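Local coordinates for ABC transporter substrate-binding protein-branched chain amino acid transport (Streptococcus pneumoniae, PDB 4GNR) that binds isoleucine and probably delivers branched-chain amino acids to an ABC transporter for uptake into the cell, at residues N247-S252 against M337-N342. Residues are numbered along the deposited sequence; the frame is centred on the assembly and turned at random. Where two conformers were deposited one is given.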
loop_
_atom_site.group_PDB
_atom_site.type_symbol
_atom_site.label_atom_id
_atom_site.label_comp_id
_atom_site.label_asym_id
_atom_site.label_seq_id
_atom_site.Cartn_x
_atom_site.Cartn_y
_atom_site.Cartn_z
ATOM N N ASN A 247 7.334 -0.056 -20.362
ATOM C CA ASN A 247 6.467 -1.220 -20.547
ATOM C C ASN A 247 6.200 -1.873 -19.158
ATOM O O ASN A 247 6.232 -3.088 -18.989
ATOM C CB ASN A 247 7.074 -2.185 -21.545
ATOM C CG ASN A 247 6.045 -2.791 -22.477
ATOM O OD1 ASN A 247 4.895 -2.341 -22.524
ATOM N ND2 ASN A 247 6.468 -3.761 -23.283
ATOM N N ILE A 248 5.950 -1.004 -18.184
ATOM C CA ILE A 248 5.640 -1.382 -16.804
ATOM C C ILE A 248 4.160 -1.066 -16.535
ATOM O O ILE A 248 3.662 -0.012 -16.921
ATOM C CB ILE A 248 6.509 -0.622 -15.766
ATOM C CG1 ILE A 248 8.003 -0.720 -16.063
ATOM C CG2 ILE A 248 6.197 -1.066 -14.352
ATOM C CD1 ILE A 248 8.571 -2.108 -16.127
ATOM N N TYR A 249 3.479 -1.996 -15.882
ATOM C CA TYR A 249 2.068 -1.839 -15.528
ATOM C C TYR A 249 1.914 -2.239 -14.080
ATOM O O TYR A 249 2.510 -3.233 -13.670
ATOM C CB TYR A 249 1.188 -2.732 -16.403
ATOM C CG TYR A 249 1.319 -2.405 -17.872
ATOM C CD1 TYR A 249 2.364 -2.942 -18.623
ATOM C CD2 TYR A 249 0.424 -1.557 -18.498
ATOM C CE1 TYR A 249 2.536 -2.623 -19.957
ATOM C CE2 TYR A 249 0.558 -1.243 -19.842
ATOM C CZ TYR A 249 1.616 -1.781 -20.570
ATOM O OH TYR A 249 1.775 -1.473 -21.913
ATOM N N PHE A 250 1.141 -1.496 -13.299
ATOM C CA PHE A 250 0.944 -1.899 -11.897
ATOM C C PHE A 250 -0.328 -1.302 -11.309
ATOM O O PHE A 250 -0.840 -0.269 -11.746
ATOM C CB PHE A 250 2.157 -1.534 -10.999
ATOM C CG PHE A 250 2.525 -0.072 -11.021
ATOM C CD1 PHE A 250 3.429 0.406 -11.956
ATOM C CD2 PHE A 250 1.997 0.828 -10.101
ATOM C CE1 PHE A 250 3.784 1.733 -11.985
ATOM C CE2 PHE A 250 2.350 2.163 -10.132
ATOM C CZ PHE A 250 3.244 2.616 -11.079
ATOM N N ILE A 251 -0.812 -1.971 -10.269
ATOM C CA ILE A 251 -2.004 -1.549 -9.574
ATOM C C ILE A 251 -1.727 -0.400 -8.617
ATOM O O ILE A 251 -0.718 -0.390 -7.903
ATOM C CB ILE A 251 -2.598 -2.725 -8.760
ATOM C CG1 ILE A 251 -3.041 -3.812 -9.730
ATOM C CG2 ILE A 251 -3.757 -2.259 -7.883
ATOM C CD1 ILE A 251 -3.674 -4.999 -9.099
ATOM N N SER A 252 -2.644 0.571 -8.605
ATOM C CA SER A 252 -2.570 1.684 -7.678
ATOM C C SER A 252 -3.968 1.996 -7.160
ATOM O O SER A 252 -4.972 1.712 -7.782
ATOM C CB SER A 252 -1.980 2.924 -8.327
ATOM O OG SER A 252 -1.841 3.960 -7.387
ATOM N N MET A 337 -5.037 0.465 -13.030
ATOM C CA MET A 337 -3.846 -0.163 -13.606
ATOM C C MET A 337 -3.120 1.019 -14.269
ATOM O O MET A 337 -3.669 1.694 -15.153
ATOM C CB MET A 337 -4.136 -1.239 -14.623
ATOM C CG MET A 337 -2.850 -1.932 -15.077
ATOM S SD MET A 337 -2.009 -2.922 -13.815
ATOM C CE MET A 337 -3.080 -4.379 -13.756
ATOM N N MET A 338 -1.904 1.275 -13.809
ATOM C CA MET A 338 -1.061 2.355 -14.290
ATOM C C MET A 338 -0.160 1.847 -15.412
ATOM O O MET A 338 0.365 0.753 -15.332
ATOM C CB MET A 338 -0.154 2.867 -13.142
ATOM C CG MET A 338 -0.889 3.142 -11.847
ATOM S SD MET A 338 -2.032 4.519 -11.935
ATOM C CE MET A 338 -1.084 5.797 -11.127
ATOM N N THR A 339 -0.002 2.661 -16.455
ATOM C CA THR A 339 0.901 2.399 -17.580
ATOM C C THR A 339 2.093 3.359 -17.404
ATOM O O THR A 339 1.909 4.581 -17.381
ATOM C CB THR A 339 0.246 2.714 -18.923
ATOM O OG1 THR A 339 -0.844 1.814 -19.141
ATOM C CG2 THR A 339 1.258 2.556 -20.085
ATOM N N MET A 340 3.290 2.793 -17.303
ATOM C CA MET A 340 4.509 3.556 -17.100
ATOM C C MET A 340 5.536 3.357 -18.209
ATOM O O MET A 340 5.835 2.229 -18.602
ATOM C CB MET A 340 5.140 3.170 -15.739
ATOM C CG MET A 340 6.559 3.706 -15.506
ATOM S SD MET A 340 7.255 3.269 -13.887
ATOM C CE MET A 340 6.352 4.388 -12.811
ATOM N N ASN A 341 6.074 4.479 -18.684
ATOM C CA ASN A 341 7.140 4.499 -19.698
ATOM C C ASN A 341 8.127 5.588 -19.284
ATOM O O ASN A 341 7.732 6.661 -18.845
ATOM C CB ASN A 341 6.633 4.677 -21.123
ATOM C CG ASN A 341 5.973 3.436 -21.630
ATOM O OD1 ASN A 341 6.611 2.392 -21.731
ATOM N ND2 ASN A 341 4.694 3.533 -21.972
ATOM N N ASN A 342 9.407 5.276 -19.429
ATOM C CA ASN A 342 10.497 6.188 -19.068
ATOM C C ASN A 342 10.358 6.641 -17.594
ATOM O O ASN A 342 10.720 7.763 -17.234
ATOM C CB ASN A 342 10.532 7.388 -20.027
ATOM C CG ASN A 342 11.820 8.199 -19.929
ATOM O OD1 ASN A 342 12.876 7.682 -19.562
ATOM N ND2 ASN A 342 11.749 9.463 -20.332
HETATM O O HOH W 1 3.342 1.023 -22.634
#
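Ile-248 and Met-340 form one hydrogen-bonded pair of an antiparallel strand pairing, and Phe-250 and Met-338 form the next. In the first, Met-340 N donates to Ile-248 O at 2.9 Å, while the return bond from Ile-248 N to Met-340 O is longer, 3.3 Å. In the second, Met-338 N reaches Phe-250 O almost straight, at 2.8 Å with 176° at the hydrogen, and Phe-250 N lies in the carbonyl plane of Met-338 O, on a lone pair. Where the pairing begins, Asn-247 and Ile-248 both face Met-340, a G1 beta bulge, Asn-247 taking the positive phi (58°) of its first position. Asn-247 N donates to Asn-341 OD1 at 2.9 Å, from above the amide plane. One water bridges Asn-341 ND2 and Tyr-249 OH.

Side-chain packing differs on the two faces. Phe-250 CG sits between its own backbone N and carbonyl carbon (chi1 56°), and the ring lies against the partner strand. Met-338 CB makes a CH-pi contact over one face of the Phe-250 ring, toward the rim, 4.0 Å from the centroid; Met-340 CE meets Phe-250 CE1 at the ring edge, 3.8 Å away. On the other face Met-337, bent at chi2 and chi3, lays SD against the peptide backbone, 3.4 Å from Phe-250 C, and CE against Ile-251 CG1, while Thr-339 lies side by side with Tyr-249, its OG1 nearest ring atom CE2.

These are adjacent strands in the mixed sheet of one lobe of the periplasmic-binding-protein fold. Strand 248-252 continues the parallel order through 225-227, and 335-341 reverses it before 344-351. Helix 126-139 covers Ile-251 and Met-337, whereas helix 206-218 packs on Ile-248; the bound isoleucine lies about 9 Å from the Ile-251 side chain.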